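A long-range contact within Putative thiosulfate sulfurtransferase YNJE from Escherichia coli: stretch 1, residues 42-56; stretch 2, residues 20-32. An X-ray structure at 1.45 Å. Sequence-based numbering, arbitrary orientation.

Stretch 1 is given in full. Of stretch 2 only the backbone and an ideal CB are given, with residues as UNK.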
# COMPACT_ATOMS: atom_id res chain seq x y z
N SER A 42 -3.66 -19.81 -2.42
CA SER A 42 -3.20 -18.42 -2.59
C SER A 42 -4.41 -17.53 -2.82
O SER A 42 -5.02 -17.54 -3.90
CB SER A 42 -2.25 -18.35 -3.80
OG SER A 42 -1.87 -17.03 -4.06
N GLY A 43 -4.77 -16.78 -1.78
CA GLY A 43 -5.86 -15.83 -1.89
C GLY A 43 -7.06 -16.13 -1.01
O GLY A 43 -7.01 -16.96 -0.13
N HIS A 44 -8.17 -15.44 -1.34
CA HIS A 44 -9.41 -15.48 -0.58
C HIS A 44 -10.56 -15.95 -1.42
O HIS A 44 -10.50 -15.98 -2.63
CB HIS A 44 -9.74 -14.10 0.03
CG HIS A 44 -9.65 -12.96 -0.94
ND1 HIS A 44 -10.71 -12.47 -1.69
CD2 HIS A 44 -8.61 -12.15 -1.23
CE1 HIS A 44 -10.29 -11.42 -2.38
NE2 HIS A 44 -9.02 -11.23 -2.13
N GLU A 45 -11.62 -16.36 -0.76
CA GLU A 45 -12.78 -16.77 -1.50
C GLU A 45 -13.43 -15.59 -2.21
O GLU A 45 -13.32 -14.46 -1.78
CB GLU A 45 -13.77 -17.49 -0.61
CG GLU A 45 -13.21 -18.78 0.01
CD GLU A 45 -13.13 -19.94 -0.93
OE1 GLU A 45 -13.45 -19.78 -2.12
OE2 GLU A 45 -12.78 -21.03 -0.45
N LEU A 46 -14.11 -15.88 -3.31
CA LEU A 46 -14.74 -14.85 -4.12
C LEU A 46 -15.60 -13.89 -3.31
O LEU A 46 -16.49 -14.29 -2.56
CB LEU A 46 -15.57 -15.50 -5.25
CG LEU A 46 -16.28 -14.57 -6.21
CD1 LEU A 46 -15.29 -13.76 -7.05
CD2 LEU A 46 -17.18 -15.42 -7.12
N ALA A 47 -15.29 -12.61 -3.48
CA ALA A 47 -16.01 -11.52 -2.86
C ALA A 47 -15.85 -11.46 -1.34
O ALA A 47 -16.52 -10.66 -0.69
CB ALA A 47 -17.50 -11.53 -3.28
N ALA A 48 -14.91 -12.25 -0.78
CA ALA A 48 -14.75 -12.27 0.68
C ALA A 48 -14.25 -10.93 1.17
O ALA A 48 -13.51 -10.22 0.50
CB ALA A 48 -13.72 -13.30 1.12
N LEU A 49 -14.69 -10.63 2.38
CA LEU A 49 -14.17 -9.51 3.15
C LEU A 49 -12.99 -10.03 3.99
O LEU A 49 -12.91 -11.23 4.29
CB LEU A 49 -15.27 -8.91 4.07
CG LEU A 49 -16.57 -8.53 3.35
CD1 LEU A 49 -17.56 -7.96 4.35
CD2 LEU A 49 -16.31 -7.56 2.18
N ASN A 50 -12.12 -9.12 4.42
CA ASN A 50 -11.02 -9.45 5.33
C ASN A 50 -11.30 -8.73 6.64
O ASN A 50 -11.34 -7.48 6.71
CB ASN A 50 -9.71 -8.97 4.75
CG ASN A 50 -8.45 -9.52 5.49
OD1 ASN A 50 -8.51 -10.58 6.20
ND2 ASN A 50 -7.37 -8.84 5.32
N LEU A 51 -11.43 -9.52 7.69
CA LEU A 51 -11.55 -8.98 9.04
C LEU A 51 -10.63 -9.82 9.89
O LEU A 51 -11.04 -10.86 10.43
CB LEU A 51 -12.99 -9.02 9.55
CG LEU A 51 -13.25 -8.33 10.90
CD1 LEU A 51 -12.84 -6.86 10.91
CD2 LEU A 51 -14.72 -8.46 11.32
N SER A 52 -9.38 -9.43 9.96
CA SER A 52 -8.38 -10.21 10.67
C SER A 52 -8.64 -10.20 12.16
O SER A 52 -8.78 -9.11 12.75
CB SER A 52 -7.01 -9.69 10.37
OG SER A 52 -6.04 -10.50 10.98
N ALA A 53 -8.63 -11.36 12.80
CA ALA A 53 -8.82 -11.42 14.26
C ALA A 53 -7.75 -10.59 14.96
O ALA A 53 -8.02 -10.04 16.00
CB ALA A 53 -8.79 -12.85 14.79
N SER A 54 -6.55 -10.51 14.39
CA SER A 54 -5.45 -9.71 14.96
C SER A 54 -5.71 -8.22 14.98
O SER A 54 -5.00 -7.49 15.66
CB SER A 54 -4.16 -9.98 14.19
OG SER A 54 -4.25 -9.54 12.85
N TRP A 55 -6.73 -7.74 14.25
CA TRP A 55 -7.07 -6.33 14.31
C TRP A 55 -8.02 -5.95 15.41
O TRP A 55 -8.15 -4.77 15.72
CB TRP A 55 -7.77 -5.88 13.03
CG TRP A 55 -7.05 -6.13 11.74
CD1 TRP A 55 -5.74 -6.36 11.57
CD2 TRP A 55 -7.64 -6.12 10.45
NE1 TRP A 55 -5.47 -6.54 10.23
CE2 TRP A 55 -6.62 -6.35 9.52
CE3 TRP A 55 -8.93 -5.91 9.99
CZ2 TRP A 55 -6.90 -6.47 8.14
CZ3 TRP A 55 -9.19 -5.99 8.65
CH2 TRP A 55 -8.17 -6.27 7.75
N LEU A 56 -8.72 -6.93 15.96
CA LEU A 56 -9.87 -6.65 16.83
C LEU A 56 -9.56 -5.82 18.07
O LEU A 56 -10.37 -4.98 18.43
CB LEU A 56 -10.58 -7.93 17.23
CG LEU A 56 -11.25 -8.67 16.08
CD1 LEU A 56 -11.69 -10.06 16.56
CD2 LEU A 56 -12.41 -7.87 15.47
N UNK A 20 -25.23 -14.30 0.70
CA UNK A 20 -24.41 -14.10 1.89
C UNK A 20 -23.05 -13.53 1.55
O UNK A 20 -22.73 -13.31 0.38
CB UNK A 20 -24.24 -15.42 2.65
N UNK A 21 -22.26 -13.30 2.59
CA UNK A 21 -20.91 -12.78 2.44
C UNK A 21 -19.93 -13.64 3.25
O UNK A 21 -20.24 -14.09 4.35
CB UNK A 21 -20.84 -11.32 2.88
N UNK A 22 -18.77 -13.91 2.65
CA UNK A 22 -17.69 -14.62 3.34
C UNK A 22 -16.74 -13.61 4.00
O UNK A 22 -16.47 -12.54 3.46
CB UNK A 22 -16.93 -15.52 2.37
N UNK A 23 -16.21 -14.00 5.16
CA UNK A 23 -15.26 -13.16 5.89
C UNK A 23 -14.02 -14.00 6.25
O UNK A 23 -14.11 -15.01 6.95
CB UNK A 23 -15.91 -12.57 7.15
N UNK A 24 -12.90 -13.58 5.70
CA UNK A 24 -11.58 -14.18 5.88
C UNK A 24 -10.98 -13.55 7.12
O UNK A 24 -10.76 -12.34 7.17
CB UNK A 24 -10.68 -13.98 4.66
N UNK A 25 -10.78 -14.35 8.16
CA UNK A 25 -10.30 -13.89 9.46
C UNK A 25 -8.77 -13.94 9.63
O UNK A 25 -8.26 -13.63 10.70
CB UNK A 25 -10.95 -14.73 10.56
N UNK A 26 -8.06 -14.25 8.55
CA UNK A 26 -6.62 -14.32 8.59
C UNK A 26 -6.00 -12.92 8.42
O UNK A 26 -6.65 -12.02 7.95
CB UNK A 26 -6.11 -15.27 7.51
N UNK A 27 -4.72 -12.77 8.73
CA UNK A 27 -4.05 -11.51 8.42
C UNK A 27 -4.11 -11.21 6.92
O UNK A 27 -4.23 -12.10 6.07
CB UNK A 27 -2.60 -11.55 8.89
N UNK A 28 -3.99 -9.94 6.58
CA UNK A 28 -4.18 -9.52 5.21
C UNK A 28 -3.16 -10.10 4.22
O UNK A 28 -3.45 -10.24 3.06
CB UNK A 28 -4.13 -7.99 5.15
N UNK A 29 -1.97 -10.43 4.69
CA UNK A 29 -0.99 -11.02 3.82
C UNK A 29 -1.56 -12.24 3.13
O UNK A 29 -1.38 -12.42 1.93
CB UNK A 29 0.27 -11.38 4.60
N UNK A 30 -2.27 -13.05 3.89
CA UNK A 30 -2.82 -14.30 3.35
C UNK A 30 -4.06 -14.01 2.51
O UNK A 30 -4.25 -14.59 1.45
CB UNK A 30 -3.16 -15.28 4.48
N UNK A 31 -4.90 -13.12 2.97
CA UNK A 31 -6.03 -12.65 2.17
C UNK A 31 -5.54 -12.15 0.82
O UNK A 31 -6.14 -12.42 -0.20
CB UNK A 31 -6.79 -11.55 2.90
N UNK A 32 -4.44 -11.39 0.81
CA UNK A 32 -3.92 -10.80 -0.42
C UNK A 32 -3.41 -11.84 -1.42
O UNK A 32 -3.31 -11.56 -2.62
CB UNK A 32 -2.79 -9.82 -0.08

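Position 20 has nothing of stretch 1 within 5.5 Å of its ideal CB. Stretch 1 sets no demand here; the residue is G20.

Position 21 opens the strand. Its CB points sideways, 4.9 Å from L49 CD1, with open space beyond. A long chain with an apolar stem would suit, as would many others. It is K21, whose CD lies 4.5 Å from L49 CD1 while the amine leads away.

At position 22 the carbonyl is fixed by stretch 1: L49 N donates to its O at 2.8 Å. The ideal CB lies 4.1 Å from A48 CB and 4.8 Å from E45 CB, beside the type II turn from E45 to A48. A small apolar side chain suits this place. It is A22, and its CB meets A48 CB at 4.1 Å. A water links A22 N to L46 O.

Position 23 pairs with L49 in a parallel bridge, and its CB lies on the same face as L49, 5.2 Å from L51 CB. Leucines on stretch 1 favour an apolar residue, and extended angles (-129/117) suit a beta-branched one, though leucine or methionine could also serve. It is I23. CG2 packs on L51 CB at 3.7 Å and CG1 lies 4.4 Å from L49 CB.

Position 24 pairs with N50 on the other face of the sheet. Its N donates to L49 O at 2.7 Å, and its O accepts from L51 N at 2.9 Å. The ideal CB is 3.6 Å from L49 O, on the face of the sheet that carries N50; this leaves the kind of side chain open, and a polar one or a small apolar one could serve. It is D24. Its carboxylate turns to its own stretch and forms a salt bridge with 26.

Position 25 leaves the strand. Its O accepts from A53 N at 3.1 Å, and its CA lies 3.3 Å from L51 O. CB points away overall, so several small or polar residues would do. It is T25, with OG1 bonded elsewhere in the structure.

Position 26 also points its CB away, but G43 O offers an acceptor that a long donor could reach. Arginine has the reach, lysine only barely. It is R26: NH2 donates to G43 O at 3.0 Å and to D24 OD2 at 2.8 Å.

Position 27 precedes a helix, and phi of -58° permits proline. It is P27, at the N-cap position; its CA lies 3.4 Å from S52 OG.

Position 28 has its ideal CB 4.3 Å from W55 CZ2 and close to N50. A small residue suits. It is S28, whose CB sits at the edge of the W55 ring.

Positions 29 and 30 are little constrained; they are A29 and F30, the latter's ring leading away.

Position 31 faces a slot between the H44 ring and N50 CB, with A48 O at its far end. A flat ring fits, and a hydroxyl would reach the carbonyl. It is Y31. Its ring makes an offset stack with H44, centroids 3.8 Å apart, and N50 CB covers the opposite face. Y31 OH donates to A48 O at 2.8 Å.

Position 32 points away; it is N32.

Stretch 2 (20-32) GKAIDTRPSAFYN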
# COMPACT_ATOMS: atom_id res chain seq x y z
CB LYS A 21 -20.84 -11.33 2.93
CG LYS A 21 -21.56 -10.35 1.99
CD LYS A 21 -21.53 -8.91 2.50
CE LYS A 21 -22.38 -8.01 1.61
NZ LYS A 21 -23.83 -8.31 1.76
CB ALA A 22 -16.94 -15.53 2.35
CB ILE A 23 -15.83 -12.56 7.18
CG1 ILE A 23 -17.07 -11.73 6.86
CG2 ILE A 23 -14.74 -11.77 7.88
CD1 ILE A 23 -17.73 -11.08 8.08
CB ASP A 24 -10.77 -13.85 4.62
CG ASP A 24 -9.46 -14.57 4.53
OD1 ASP A 24 -8.81 -14.85 5.53
OD2 ASP A 24 -9.04 -14.86 3.37
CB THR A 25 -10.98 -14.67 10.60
OG1 THR A 25 -10.52 -16.01 10.61
CG2 THR A 25 -12.53 -14.59 10.47
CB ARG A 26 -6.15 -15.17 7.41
CG ARG A 26 -6.60 -16.60 7.47
CD ARG A 26 -6.16 -17.40 6.28
NE ARG A 26 -6.74 -16.85 5.08
CZ ARG A 26 -6.42 -17.25 3.85
NH1 ARG A 26 -5.50 -18.19 3.65
NH2 ARG A 26 -6.97 -16.67 2.82
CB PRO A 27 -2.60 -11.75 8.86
CG PRO A 27 -2.72 -12.76 9.92
CD PRO A 27 -3.84 -13.66 9.51
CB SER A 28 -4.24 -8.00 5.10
OG SER A 28 -2.99 -7.41 5.42
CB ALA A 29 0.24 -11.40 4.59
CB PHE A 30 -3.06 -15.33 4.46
CG PHE A 30 -1.84 -15.60 5.30
CD1 PHE A 30 -0.65 -15.96 4.70
CD2 PHE A 30 -1.88 -15.43 6.65
CE1 PHE A 30 0.49 -16.18 5.44
CE2 PHE A 30 -0.74 -15.67 7.42
CZ PHE A 30 0.44 -16.03 6.81
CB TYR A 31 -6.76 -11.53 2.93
CG TYR A 31 -7.90 -10.87 2.21
CD1 TYR A 31 -9.16 -11.40 2.20
CD2 TYR A 31 -7.70 -9.70 1.54
CE1 TYR A 31 -10.21 -10.79 1.57
CE2 TYR A 31 -8.76 -9.07 0.88
CZ TYR A 31 -9.99 -9.62 0.91
OH TYR A 31 -11.05 -9.01 0.26
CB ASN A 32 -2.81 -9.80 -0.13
CG ASN A 32 -3.27 -8.55 0.58
OD1 ASN A 32 -4.46 -8.20 0.56
ND2 ASN A 32 -2.32 -7.81 1.11
O HOH W 1 -18.36 -13.52 -0.18
O HOH W 2 -5.77 -12.94 12.34
O HOH W 3 -5.28 -19.03 0.88
O HOH W 4 -2.94 -7.61 8.15
O HOH W 5 -3.39 -17.01 0.73
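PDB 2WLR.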